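Side-chain contacts in carboxylesterase (EST-2) (Archaeoglobus fulgidus, PDB 5FRD), which probably hydrolyses carboxylic esters as an alpha/beta hydrolase and binds coenzyme A in a pocket near its active site: residues L2-I7 with A48-N53; D10-S15 with A69-E74; G31-Q36 with L159-V164; V38-A43 with M229-K234; L193-E198 with V236-A241. All coordinates share one frame; numbering follows the deposited sequence. Where two conformers were deposited one is given.

Contact 1: residues L2-I7 with A48-N53; sequences LERVFI and AIDLPN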
# COMPACT_ATOMS: atom_id res chain seq x y z
N LEU A 2 3.74 -2.02 -19.62
CA LEU A 2 4.57 -2.11 -18.40
C LEU A 2 5.90 -2.79 -18.67
O LEU A 2 6.01 -3.63 -19.57
CB LEU A 2 3.85 -2.84 -17.27
CG LEU A 2 2.53 -2.20 -16.85
CD1 LEU A 2 2.08 -2.86 -15.56
CD2 LEU A 2 2.62 -0.69 -16.68
N GLU A 3 6.89 -2.41 -17.88
CA GLU A 3 8.21 -3.00 -17.90
C GLU A 3 8.54 -3.46 -16.50
O GLU A 3 8.12 -2.81 -15.52
CB GLU A 3 9.29 -1.99 -18.33
CG GLU A 3 10.63 -2.63 -18.67
CD GLU A 3 11.85 -1.71 -18.72
OE1 GLU A 3 11.72 -0.48 -18.61
OE2 GLU A 3 12.95 -2.27 -18.86
N ARG A 4 9.27 -4.54 -16.39
CA ARG A 4 9.82 -5.00 -15.12
C ARG A 4 11.29 -4.62 -15.09
O ARG A 4 12.03 -4.85 -16.06
CB ARG A 4 9.65 -6.48 -14.93
CG ARG A 4 10.14 -6.96 -13.58
CD ARG A 4 9.80 -8.39 -13.27
NE ARG A 4 8.38 -8.58 -13.03
CZ ARG A 4 7.76 -8.37 -11.87
NH1 ARG A 4 8.43 -7.86 -10.83
NH2 ARG A 4 6.47 -8.65 -11.73
N VAL A 5 11.72 -4.03 -13.99
CA VAL A 5 13.13 -3.62 -13.81
C VAL A 5 13.65 -4.20 -12.53
O VAL A 5 12.90 -4.66 -11.66
CB VAL A 5 13.31 -2.10 -13.81
CG1 VAL A 5 12.88 -1.53 -15.15
CG2 VAL A 5 12.55 -1.44 -12.67
N PHE A 6 14.98 -4.15 -12.39
CA PHE A 6 15.66 -4.66 -11.21
C PHE A 6 16.69 -3.65 -10.78
O PHE A 6 17.38 -3.09 -11.62
CB PHE A 6 16.33 -6.00 -11.52
CG PHE A 6 15.34 -7.09 -11.85
CD1 PHE A 6 14.89 -7.27 -13.14
CD2 PHE A 6 14.84 -7.90 -10.83
CE1 PHE A 6 13.94 -8.27 -13.43
CE2 PHE A 6 13.91 -8.90 -11.13
CZ PHE A 6 13.47 -9.05 -12.41
N ILE A 7 16.81 -3.48 -9.48
CA ILE A 7 17.83 -2.65 -8.82
C ILE A 7 18.43 -3.46 -7.69
O ILE A 7 17.97 -4.55 -7.34
CB ILE A 7 17.24 -1.32 -8.29
CG1 ILE A 7 16.25 -1.56 -7.16
CG2 ILE A 7 16.65 -0.53 -9.43
CD1 ILE A 7 15.79 -0.29 -6.49
N ALA A 48 6.14 0.68 -9.13
CA ALA A 48 5.61 -0.10 -8.02
C ALA A 48 6.64 -1.12 -7.57
O ALA A 48 7.12 -1.91 -8.37
CB ALA A 48 4.32 -0.82 -8.40
N ILE A 49 6.98 -1.07 -6.29
CA ILE A 49 7.97 -2.00 -5.76
C ILE A 49 7.42 -3.39 -5.52
O ILE A 49 6.28 -3.55 -5.10
CB ILE A 49 8.57 -1.41 -4.47
CG1 ILE A 49 9.82 -2.18 -4.03
CG2 ILE A 49 7.55 -1.34 -3.35
CD1 ILE A 49 10.57 -1.53 -2.86
N ASP A 50 8.23 -4.43 -5.74
CA ASP A 50 8.01 -5.73 -5.08
C ASP A 50 8.82 -5.69 -3.79
O ASP A 50 10.06 -5.67 -3.86
CB ASP A 50 8.55 -6.91 -5.93
CG ASP A 50 7.68 -7.32 -7.08
OD1 ASP A 50 6.45 -7.16 -7.04
OD2 ASP A 50 8.25 -7.97 -8.02
N LEU A 51 8.21 -5.56 -2.62
CA LEU A 51 9.01 -5.60 -1.40
C LEU A 51 9.80 -6.89 -1.34
O LEU A 51 9.34 -7.93 -1.84
CB LEU A 51 8.12 -5.46 -0.16
CG LEU A 51 7.46 -4.11 0.09
CD1 LEU A 51 6.44 -4.21 1.19
CD2 LEU A 51 8.47 -3.01 0.36
N PRO A 52 10.99 -6.85 -0.74
CA PRO A 52 11.68 -8.14 -0.52
C PRO A 52 10.72 -9.15 0.11
O PRO A 52 9.79 -8.78 0.84
CB PRO A 52 12.81 -7.76 0.43
CG PRO A 52 13.10 -6.34 0.08
CD PRO A 52 11.75 -5.72 -0.21
N ASN A 53 10.91 -10.41 -0.26
CA ASN A 53 10.01 -11.52 0.09
C ASN A 53 8.75 -11.64 -0.73
O ASN A 53 7.94 -12.53 -0.48
CB ASN A 53 9.67 -11.56 1.59
CG ASN A 53 10.91 -11.50 2.45
OD1 ASN A 53 11.81 -12.32 2.27
ND2 ASN A 53 11.01 -10.52 3.32
O HOH W 1 5.27 -8.51 -9.10
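A salt bridge between R4 and D50 joins the outermost strand of the sheet, 3-9, to the chain that runs on from strand 47-49, and it reaches across the intervening strand 12-18 to do so. The link is narrow: this one pair carries all of the direct contact. R4 NH1 lies 2.8 Å from D50 OD2, on the syn side of the carboxylate, and the N-H is aimed rather loosely, with an N-H...O angle of 139°. The two planar groups are 24° apart; D50 OD2 lies at the guanidinium edge, but NH1 stands well out of the carboxylate plane. A water completes the match on the other branch, accepting from R4 NH2 at 2.9 Å and donating to D50 OD1 at 2.7 Å. In R4, CG is anti to the backbone N and a bend at chi3 (-70°) brings the guanidinium to the aspartate; a long, flexible arginine suits that reach. The strand order 1-2-4-3-5-6-7-8, with an antiparallel second strand, is that of the alpha/beta hydrolase fold, and the bridge lies at its N-terminal edge. A leucine in place of R4 would probably leave the carboxylate of D50 without its positive mate and deprive the bridging water of the N-H that it accepts. The aspartate is buried and its oxygens are shared: OD1 also accepts from A34 N and OD2 from Q56 N, backbone bonds that fix its rotation. R4 NH1 has a second partner in S15 OG, on the strand that it crosses.

Contact 2: residues D10-S15 with A69-E74; sequences DGVKVS and AYYASE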
# COMPACT_ATOMS: atom_id res chain seq x y z
N ASP A 10 21.74 -2.70 -1.14
CA ASP A 10 22.68 -3.36 -0.22
C ASP A 10 22.83 -4.86 -0.46
O ASP A 10 22.87 -5.65 0.47
CB ASP A 10 22.23 -3.15 1.23
CG ASP A 10 22.09 -1.70 1.59
OD1 ASP A 10 22.70 -0.84 0.91
OD2 ASP A 10 21.36 -1.42 2.57
N GLY A 11 22.88 -5.24 -1.73
CA GLY A 11 23.00 -6.63 -2.10
C GLY A 11 21.71 -7.43 -2.21
O GLY A 11 21.75 -8.61 -2.53
N VAL A 12 20.56 -6.80 -1.92
CA VAL A 12 19.25 -7.43 -2.07
C VAL A 12 18.70 -6.95 -3.42
O VAL A 12 18.57 -5.75 -3.66
CB VAL A 12 18.31 -7.01 -0.93
CG1 VAL A 12 16.92 -7.64 -1.08
CG2 VAL A 12 18.90 -7.41 0.42
N LYS A 13 18.42 -7.91 -4.30
CA LYS A 13 17.79 -7.63 -5.59
C LYS A 13 16.33 -7.23 -5.32
O LYS A 13 15.59 -8.00 -4.70
CB LYS A 13 17.86 -8.82 -6.53
CG LYS A 13 17.12 -8.61 -7.86
CD LYS A 13 17.38 -9.72 -8.88
CE LYS A 13 16.81 -11.09 -8.57
NZ LYS A 13 15.53 -11.07 -7.82
N VAL A 14 15.98 -6.05 -5.83
CA VAL A 14 14.61 -5.53 -5.72
C VAL A 14 14.08 -5.37 -7.14
O VAL A 14 14.66 -4.67 -7.96
CB VAL A 14 14.55 -4.22 -4.95
CG1 VAL A 14 13.13 -3.63 -4.96
CG2 VAL A 14 15.00 -4.43 -3.50
N SER A 15 12.91 -5.98 -7.41
CA SER A 15 12.21 -5.79 -8.66
C SER A 15 11.13 -4.74 -8.52
O SER A 15 10.55 -4.60 -7.43
CB SER A 15 11.60 -7.09 -9.11
OG SER A 15 11.16 -6.99 -10.48
N ALA A 69 10.42 -0.06 5.07
CA ALA A 69 10.53 1.34 4.68
C ALA A 69 11.93 1.73 4.20
O ALA A 69 12.08 2.59 3.33
CB ALA A 69 10.06 2.25 5.81
N TYR A 70 12.95 1.10 4.78
CA TYR A 70 14.30 1.28 4.29
C TYR A 70 14.43 0.80 2.85
O TYR A 70 14.91 1.53 1.98
CB TYR A 70 15.32 0.56 5.18
CG TYR A 70 16.70 0.59 4.60
CD1 TYR A 70 17.45 1.76 4.69
CD2 TYR A 70 17.22 -0.50 3.93
CE1 TYR A 70 18.72 1.83 4.13
CE2 TYR A 70 18.49 -0.43 3.36
CZ TYR A 70 19.22 0.75 3.47
OH TYR A 70 20.49 0.86 2.94
N TYR A 71 13.98 -0.43 2.56
CA TYR A 71 14.02 -0.91 1.17
C TYR A 71 13.19 -0.04 0.23
O TYR A 71 13.63 0.25 -0.89
CB TYR A 71 13.58 -2.37 1.04
CG TYR A 71 14.56 -3.32 1.64
CD1 TYR A 71 15.78 -3.58 1.00
CD2 TYR A 71 14.31 -3.94 2.86
CE1 TYR A 71 16.71 -4.43 1.58
CE2 TYR A 71 15.23 -4.80 3.44
CZ TYR A 71 16.43 -5.02 2.80
OH TYR A 71 17.34 -5.88 3.38
N ALA A 72 12.03 0.42 0.68
CA ALA A 72 11.21 1.27 -0.15
C ALA A 72 11.86 2.60 -0.42
O ALA A 72 11.85 3.08 -1.53
CB ALA A 72 9.84 1.43 0.47
N SER A 73 12.42 3.23 0.63
CA SER A 73 13.08 4.51 0.45
C SER A 73 14.30 4.45 -0.48
O SER A 73 14.43 5.30 -1.37
CB SER A 73 13.43 5.12 1.79
OG SER A 73 14.32 4.32 2.52
N GLU A 74 15.14 3.44 -0.30
CA GLU A 74 16.28 3.27 -1.18
C GLU A 74 15.84 3.04 -2.61
O GLU A 74 16.42 3.55 -3.56
CB GLU A 74 17.17 2.12 -0.71
CG GLU A 74 17.92 2.42 0.58
CD GLU A 74 18.94 3.53 0.38
OE1 GLU A 74 19.80 3.40 -0.51
OE2 GLU A 74 18.86 4.55 1.08
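D10, in the turn between strands 3-9 and 12-18, extends its carboxylate to meet Y70 of helix 65-79 coming from the opposite direction. The tyrosine hydroxyl donates to D10 OD2 across a very short 2.5 Å, a value to be read with caution because D10 has two conformers. OD2 sits at the ring edge, 3.1 Å from Y70 CE2, with the carboxylate and ring planes 30° apart. D10 and G11 both have positive phi, as in a type I' hairpin turn; aspartate tolerates the first position and glycine is at home in the second. V12 follows on the strand and points toward the helix. Its CG2, anti to the carbonyl carbon, comes within 3.7 Å of Y71 OH and 3.9 Å of Y71 CE1, the valine and tyrosine crossing at about a right angle. Y71 further packs on V9 and P52, tying helix 65-79 to the hairpin. E74 CG lies 3.5 Å above one face of the Y70 ring, toward its rim. The bond between D10 and Y70 pairs a neutral phenol donor with a carboxylate, which would tend to stabilise the charged form of D10 at the protein surface.

Contact 3: residues G31-Q36 with L159-V164; sequences GSDATQ and LDRVDV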
# COMPACT_ATOMS: atom_id res chain seq x y z
N GLY A 31 1.02 -10.15 1.57
CA GLY A 31 0.81 -11.28 0.67
C GLY A 31 0.64 -10.92 -0.80
O GLY A 31 0.20 -11.77 -1.59
N SER A 32 0.97 -9.68 -1.17
CA SER A 32 0.77 -9.18 -2.52
C SER A 32 2.10 -8.82 -3.16
O SER A 32 3.14 -9.26 -2.68
CB SER A 32 -0.15 -7.97 -2.45
OG SER A 32 -0.62 -7.67 -3.76
N ASP A 33 2.08 -8.08 -4.25
CA ASP A 33 3.28 -7.67 -4.95
C ASP A 33 2.95 -6.49 -5.86
O ASP A 33 1.82 -5.98 -5.82
CB ASP A 33 3.89 -8.87 -5.67
CG ASP A 33 3.01 -9.46 -6.68
OD1 ASP A 33 2.27 -8.74 -7.39
OD2 ASP A 33 3.06 -10.72 -6.74
N ALA A 34 3.91 -6.03 -6.66
CA ALA A 34 3.72 -4.90 -7.51
C ALA A 34 2.54 -4.99 -8.46
O ALA A 34 2.00 -3.98 -8.85
CB ALA A 34 4.98 -4.62 -8.29
N THR A 35 2.17 -6.22 -8.83
CA THR A 35 1.07 -6.42 -9.76
C THR A 35 -0.25 -5.93 -9.21
O THR A 35 -1.19 -5.66 -9.97
CB THR A 35 0.91 -7.85 -10.23
OG1 THR A 35 0.52 -8.70 -9.16
CG2 THR A 35 2.16 -8.38 -10.89
N GLN A 36 -0.35 -5.70 -7.89
CA GLN A 36 -1.53 -5.07 -7.31
C GLN A 36 -1.89 -3.75 -7.96
O GLN A 36 -3.05 -3.33 -7.95
CB GLN A 36 -1.20 -4.76 -5.85
CG GLN A 36 -2.39 -4.38 -5.03
CD GLN A 36 -1.96 -4.07 -3.68
OE1 GLN A 36 -1.31 -4.86 -2.99
NE2 GLN A 36 -2.30 -2.89 -3.30
N LEU A 159 -3.44 -18.46 -0.73
CA LEU A 159 -3.20 -19.88 -0.41
C LEU A 159 -1.80 -20.33 -0.79
O LEU A 159 -1.23 -21.19 -0.16
CB LEU A 159 -4.27 -20.75 -1.05
CG LEU A 159 -5.66 -20.59 -0.47
CD1 LEU A 159 -6.69 -21.36 -1.31
CD2 LEU A 159 -5.74 -21.03 0.99
N ASP A 160 -1.25 -19.74 -1.86
CA ASP A 160 0.13 -19.99 -2.30
C ASP A 160 1.22 -19.25 -1.51
O ASP A 160 2.41 -19.52 -1.68
CB ASP A 160 0.26 -19.65 -3.79
CG ASP A 160 -0.42 -20.67 -4.71
OD1 ASP A 160 -0.80 -21.77 -4.24
OD2 ASP A 160 -0.57 -20.36 -5.94
N ARG A 161 0.80 -18.30 -0.68
CA ARG A 161 1.75 -17.43 0.03
C ARG A 161 1.43 -17.33 1.51
O ARG A 161 1.66 -16.30 2.11
CB ARG A 161 1.67 -16.03 -0.60
CG ARG A 161 1.98 -15.97 -2.07
CD ARG A 161 1.54 -14.65 -2.65
NE ARG A 161 1.64 -14.69 -4.09
CZ ARG A 161 1.30 -13.70 -4.90
NH1 ARG A 161 0.91 -12.53 -4.42
NH2 ARG A 161 1.35 -13.89 -6.22
N VAL A 162 0.94 -18.41 2.12
CA VAL A 162 0.48 -18.32 3.51
C VAL A 162 1.59 -17.90 4.44
O VAL A 162 1.34 -17.07 5.32
CB VAL A 162 -0.11 -19.69 3.96
CG1 VAL A 162 -0.35 -19.77 5.47
CG2 VAL A 162 -1.42 -19.97 3.27
N ASP A 163 2.80 -18.41 4.26
CA ASP A 163 3.90 -18.12 5.18
C ASP A 163 4.27 -16.64 5.14
O ASP A 163 4.37 -15.98 6.20
CB ASP A 163 5.11 -18.99 4.89
CG ASP A 163 4.86 -20.48 5.14
OD1 ASP A 163 3.84 -20.87 5.75
OD2 ASP A 163 5.73 -21.28 4.75
N VAL A 164 4.44 -16.08 3.95
CA VAL A 164 4.74 -14.64 3.82
C VAL A 164 3.55 -13.79 4.27
O VAL A 164 3.74 -12.75 4.89
CB VAL A 164 5.23 -14.27 2.40
CG1 VAL A 164 5.36 -12.77 2.20
CG2 VAL A 164 6.59 -14.89 2.16
O HOH W 2 -0.45 -10.36 -5.91
O HOH W 3 1.23 -11.82 -8.23
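R161 aims its side chain at the loop of G31 and D33, CB pointing toward it from the N-cap position of helix 162-173. CG lies anti to the carbonyl carbon (chi1 -59°), and from there the chain runs straight out to NE. CD passes 3.3 Å from G31 O, and NH1 then takes that same carbonyl oxygen in a hydrogen bond of 3.0 Å, nearly straight at 161°. The oxygen lies in the guanidinium plane, though the donor is tilted 28° from the carbonyl plane. NH1 also gives to a water at 3.0 Å, which makes a weak bond to S32 OG. At the other tip, NH2 is 3.6 Å from D33 OD2, a long ion pair in which no N-H points at the oxygen; a second water, 2.9 Å from NH2, donates to D33 OD2 and joins them more firmly. D33 OD1 is engaged separately, accepting from T35 N in an Asx turn. Glycine suits position 31, where phi is positive. The loop follows strand 24-27. R161 lies between helices 149-160 and 162-173, in the insertion between strands 106-112 and 192-197, where the cap of alpha/beta hydrolases usually sits; the arginine thus probably joins cap to core.

Contact 4: residues V38-A43 with M229-K234; sequences VNQLTA and MVMLEK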
# COMPACT_ATOMS: atom_id res chain seq x y z
N VAL A 38 -1.22 -2.78 -11.23
CA VAL A 38 -1.21 -2.74 -12.71
C VAL A 38 -2.17 -1.71 -13.31
O VAL A 38 -1.83 -1.05 -14.27
CB VAL A 38 -1.44 -4.10 -13.40
CG1 VAL A 38 -0.23 -5.00 -13.20
CG2 VAL A 38 -2.74 -4.76 -12.97
N ASN A 39 -3.37 -1.58 -12.75
CA ASN A 39 -4.34 -0.63 -13.32
C ASN A 39 -3.94 0.82 -13.16
O ASN A 39 -4.31 1.68 -13.96
CB ASN A 39 -5.73 -0.84 -12.71
CG ASN A 39 -6.26 -2.22 -12.93
OD1 ASN A 39 -6.56 -2.60 -14.07
ND2 ASN A 39 -6.36 -3.00 -11.87
N GLN A 40 -3.12 1.12 -12.14
CA GLN A 40 -2.58 2.44 -11.93
C GLN A 40 -1.32 2.68 -12.77
O GLN A 40 -1.13 3.74 -13.36
CB GLN A 40 -2.26 2.68 -10.45
CG GLN A 40 -3.49 2.81 -9.56
CD GLN A 40 -4.31 1.54 -9.46
OE1 GLN A 40 -3.79 0.49 -9.11
NE2 GLN A 40 -5.66 1.62 -9.76
N LEU A 41 -0.48 1.65 -12.85
CA LEU A 41 0.77 1.77 -13.58
C LEU A 41 0.52 2.07 -15.05
O LEU A 41 1.22 2.89 -15.63
CB LEU A 41 1.63 0.53 -13.43
CG LEU A 41 2.22 0.35 -12.04
CD1 LEU A 41 2.64 -1.09 -11.85
CD2 LEU A 41 3.40 1.30 -11.84
N THR A 42 -0.49 1.42 -15.62
CA THR A 42 -0.81 1.58 -17.05
C THR A 42 -1.47 2.91 -17.37
O THR A 42 -1.31 3.42 -18.48
CB THR A 42 -1.65 0.41 -17.58
OG1 THR A 42 -2.87 0.33 -16.82
CG2 THR A 42 -0.91 -0.89 -17.55
N ALA A 43 -2.20 3.48 -16.42
CA ALA A 43 -2.95 4.71 -16.66
C ALA A 43 -2.27 5.95 -16.16
O ALA A 43 -2.25 6.96 -16.84
CB ALA A 43 -4.35 4.60 -16.06
N MET A 229 -9.85 -3.74 -1.42
CA MET A 229 -9.08 -3.84 -2.68
C MET A 229 -9.53 -2.83 -3.75
O MET A 229 -9.62 -3.13 -4.95
CB MET A 229 -9.14 -5.27 -3.23
CG MET A 229 -8.68 -6.33 -2.27
SD MET A 229 -7.09 -6.00 -1.51
CE MET A 229 -6.03 -5.96 -2.94
N VAL A 230 -9.74 -1.59 -3.31
CA VAL A 230 -10.32 -0.53 -4.10
C VAL A 230 -9.60 -0.24 -5.42
O VAL A 230 -10.21 0.05 -6.43
CB VAL A 230 -10.50 0.72 -3.24
CG1 VAL A 230 -9.17 1.25 -2.69
CG2 VAL A 230 -11.22 1.81 -3.99
N MET A 231 -8.26 -0.36 -5.44
CA MET A 231 -7.50 -0.06 -6.66
C MET A 231 -7.70 -1.10 -7.75
O MET A 231 -7.44 -0.81 -8.90
CB MET A 231 -6.00 0.10 -6.33
CG MET A 231 -5.25 -1.18 -6.01
SD MET A 231 -5.76 -2.10 -4.56
CE MET A 231 -5.39 -0.85 -3.38
N LEU A 232 -8.12 -2.31 -7.35
CA LEU A 232 -8.46 -3.39 -8.28
C LEU A 232 -9.94 -3.45 -8.57
O LEU A 232 -10.33 -3.82 -9.67
CB LEU A 232 -8.05 -4.74 -7.67
CG LEU A 232 -6.55 -4.96 -7.48
CD1 LEU A 232 -6.29 -6.20 -6.63
CD2 LEU A 232 -5.87 -5.08 -8.82
N GLU A 233 -10.77 -3.14 -7.58
CA GLU A 233 -12.23 -3.31 -7.74
C GLU A 233 -12.89 -2.16 -8.48
O GLU A 233 -13.90 -2.36 -9.18
CB GLU A 233 -12.90 -3.42 -6.37
CG GLU A 233 -12.56 -4.62 -5.50
CD GLU A 233 -13.23 -4.51 -4.13
OE1 GLU A 233 -12.67 -3.82 -3.26
OE2 GLU A 233 -14.33 -5.11 -3.94
N LYS A 234 -12.38 -0.96 -8.28
CA LYS A 234 -12.91 0.26 -8.87
C LYS A 234 -11.75 1.09 -9.39
O LYS A 234 -11.56 2.22 -8.99
CB LYS A 234 -13.74 1.06 -7.87
CG LYS A 234 -15.02 0.37 -7.43
CD LYS A 234 -16.04 0.31 -8.54
CE LYS A 234 -17.33 -0.29 -8.01
NZ LYS A 234 -18.36 -0.33 -9.07
O HOH W 4 -8.56 -4.98 -11.58
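Q40 reaches from helix 38-43 to the backbone of M231 in the short helix 230-233, a contact between two elements of the alpha/beta hydrolase core. Q40 NE2 donates to M231 O at 3.1 Å with an N-H...O angle of 162°, landing on a lone pair in the carbonyl plane. The other end of the same amide is used for packing, with Q40 OE1 3.6 Å from M231 CB. A fold at chi2 (66°) bends the glutamine, and the two side chains cross at about a right angle. Beside it N39 takes the more exposed flank: ND2 touches L232 CD2 at 3.7 Å and gives an N-H to a water at 3.0 Å, which in turn donates to L232 O at 2.9 Å. Amides suit both places, since each has N-H groups to offer to carbonyl oxygens or water.

One shell out, N239 of helix 235-249 engages both residues: its OD1 takes a second bond from Q40 NE2, while its ND2 donates to N39 O and so ties down the helix backbone. An alanine in place of Q40 would probably leave M231 O and N239 OD1 without this donor and open a gap beside the methionine. M231 also packs on Q36 and H88, near but not touching a Ser-His-Asp set that is probably catalytic. Helix 230-233 is itself secured at its start, where M229 O accepts from both L232 N and E233 N, each at 2.9 Å.

Contact 5: residues L193-E198 with V236-A241; sequences LVIVGE and VEFNEA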
# COMPACT_ATOMS: atom_id res chain seq x y z
N LEU A 193 -3.70 12.40 0.35
CA LEU A 193 -4.98 11.90 -0.15
C LEU A 193 -5.25 10.61 0.58
O LEU A 193 -4.36 9.75 0.69
CB LEU A 193 -4.92 11.67 -1.65
CG LEU A 193 -6.19 11.12 -2.30
CD1 LEU A 193 -7.32 12.13 -2.18
CD2 LEU A 193 -5.92 10.80 -3.74
N VAL A 194 -6.45 10.49 1.14
CA VAL A 194 -6.82 9.31 1.94
C VAL A 194 -7.97 8.65 1.21
O VAL A 194 -8.99 9.31 0.94
CB VAL A 194 -7.21 9.71 3.38
CG1 VAL A 194 -7.58 8.52 4.21
CG2 VAL A 194 -6.11 10.53 4.05
N ILE A 195 -7.81 7.39 0.81
CA ILE A 195 -8.77 6.70 -0.02
C ILE A 195 -9.19 5.41 0.66
O ILE A 195 -8.33 4.64 1.10
CB ILE A 195 -8.22 6.35 -1.42
CG1 ILE A 195 -7.75 7.60 -2.18
CG2 ILE A 195 -9.24 5.59 -2.24
CD1 ILE A 195 -7.05 7.32 -3.52
N VAL A 196 -10.50 5.14 0.72
CA VAL A 196 -10.99 3.89 1.26
C VAL A 196 -12.21 3.48 0.47
O VAL A 196 -12.99 4.33 0.04
CB VAL A 196 -11.28 4.00 2.78
CG1 VAL A 196 -12.34 5.04 3.07
CG2 VAL A 196 -11.64 2.67 3.40
N GLY A 197 -12.36 2.19 0.23
CA GLY A 197 -13.59 1.66 -0.32
C GLY A 197 -14.67 1.73 0.74
O GLY A 197 -14.43 1.41 1.91
N GLU A 198 -15.88 2.09 0.31
CA GLU A 198 -17.00 2.26 1.25
C GLU A 198 -17.28 1.02 2.10
O GLU A 198 -17.66 1.17 3.25
CB GLU A 198 -18.23 2.67 0.45
CG GLU A 198 -19.45 3.05 1.28
CD GLU A 198 -20.59 3.54 0.41
OE1 GLU A 198 -20.37 4.49 -0.38
OE2 GLU A 198 -21.70 2.99 0.52
N VAL A 236 -11.06 2.57 -12.25
CA VAL A 236 -11.28 3.79 -12.96
C VAL A 236 -11.57 4.96 -12.01
O VAL A 236 -11.04 6.04 -12.14
CB VAL A 236 -12.41 3.64 -14.01
CG1 VAL A 236 -12.72 4.97 -14.68
CG2 VAL A 236 -12.04 2.56 -15.00
N GLU A 237 -12.39 4.70 -10.98
CA GLU A 237 -12.71 5.70 -9.96
C GLU A 237 -11.50 6.03 -9.11
O GLU A 237 -11.26 7.19 -8.80
CB GLU A 237 -13.85 5.19 -9.09
CG GLU A 237 -15.16 5.00 -9.88
CD GLU A 237 -15.36 3.67 -10.57
OE1 GLU A 237 -14.46 2.81 -10.69
OE2 GLU A 237 -16.48 3.43 -11.12
N PHE A 238 -10.74 5.01 -8.78
CA PHE A 238 -9.50 5.22 -8.03
C PHE A 238 -8.55 6.10 -8.82
O PHE A 238 -8.03 7.08 -8.28
CB PHE A 238 -8.88 3.87 -7.69
CG PHE A 238 -7.61 3.98 -6.84
CD1 PHE A 238 -6.40 4.22 -7.44
CD2 PHE A 238 -7.66 3.83 -5.47
CE1 PHE A 238 -5.24 4.36 -6.68
CE2 PHE A 238 -6.51 3.94 -4.71
CZ PHE A 238 -5.32 4.23 -5.31
N ASN A 239 -8.36 5.77 -10.09
CA ASN A 239 -7.44 6.51 -10.92
C ASN A 239 -7.87 7.94 -11.11
O ASN A 239 -7.06 8.85 -11.15
CB ASN A 239 -7.28 5.86 -12.27
CG ASN A 239 -6.48 4.56 -12.23
OD1 ASN A 239 -5.97 4.17 -11.17
ND2 ASN A 239 -6.39 3.88 -13.35
N GLU A 240 -9.18 8.17 -11.27
CA GLU A 240 -9.65 9.53 -11.43
C GLU A 240 -9.33 10.39 -10.20
O GLU A 240 -8.92 11.55 -10.32
CB GLU A 240 -11.15 9.50 -11.76
CG GLU A 240 -11.81 10.85 -11.96
CD GLU A 240 -13.30 10.73 -12.28
OE1 GLU A 240 -13.72 9.74 -12.94
OE2 GLU A 240 -14.05 11.63 -11.85
N ALA A 241 -9.55 9.84 -9.01
CA ALA A 241 -9.25 10.54 -7.77
C ALA A 241 -7.76 10.82 -7.65
O ALA A 241 -7.34 11.90 -7.27
CB ALA A 241 -9.71 9.74 -6.56
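I195 and F238 meet because their first torsions send both side chains into the space between strand 192-197 and helix 235-249. In the isoleucine, CG1 stands anti to the carbonyl carbon (chi1 -58°) and CG2 anti to the backbone N, so that both branches can reach the ring. In the phenylalanine, CG is anti to N (chi1 -177°), which carries the ring from the flank of the helix toward the strand. The closest approach is 3.6 Å, from I195 CD1 to F238 CE2. CG2 lies 4.0 Å from F238 CD2, so both branches meet the ring at its CD2 and CE2 atoms, and the side chains cross at about a right angle. No hydrogen bond links the segments; apolar residues suit this buried seam.

This is the three-layer packing of the alpha/beta hydrolase fold, in which helix 235-249 lies on one face of the central sheet while helix 205-214 packs against V194 and V196 on the other. Strand residues of one parity, L193 and I195, therefore face helix 235-249. One helical turn beyond the phenylalanine, A241 points at the strand. Its CB is 4.7 Å from I195 CD1, and its small side chain lets the helix backbone come close. L193 adds its CD2, 4.0 Å from A241 O. The neighbouring strands complete the floor: I195 touches V110 and I223, L193 touches V110 and V221, and F238 reaches V112.

Contacts 1, 3 and 4 touch one another, with contact 2 attached to contact 1 and contact 5 to contact 4. Contacts 1 and 2, their centres about 10 Å apart, share the N-terminal strands, with D50 N 2.9 Å from S15 O. Contacts 4 and 5, centres also about 10 Å apart, meet through N239. A34 N of contact 3 lies 2.8 Å from D50 OD1 of contact 1, and Q36 O lies 3.4 Å from L232 CD2 of contact 4; L2 CD2 packs 3.6 Å from L41 CB between contacts 1 and 4. Contacts 2 and 5, centres about 28 Å apart, are on opposite sides of the chain's centre. The bound coenzyme A is about 11 Å from the position of G31 and about 13 Å from the M231 side chain.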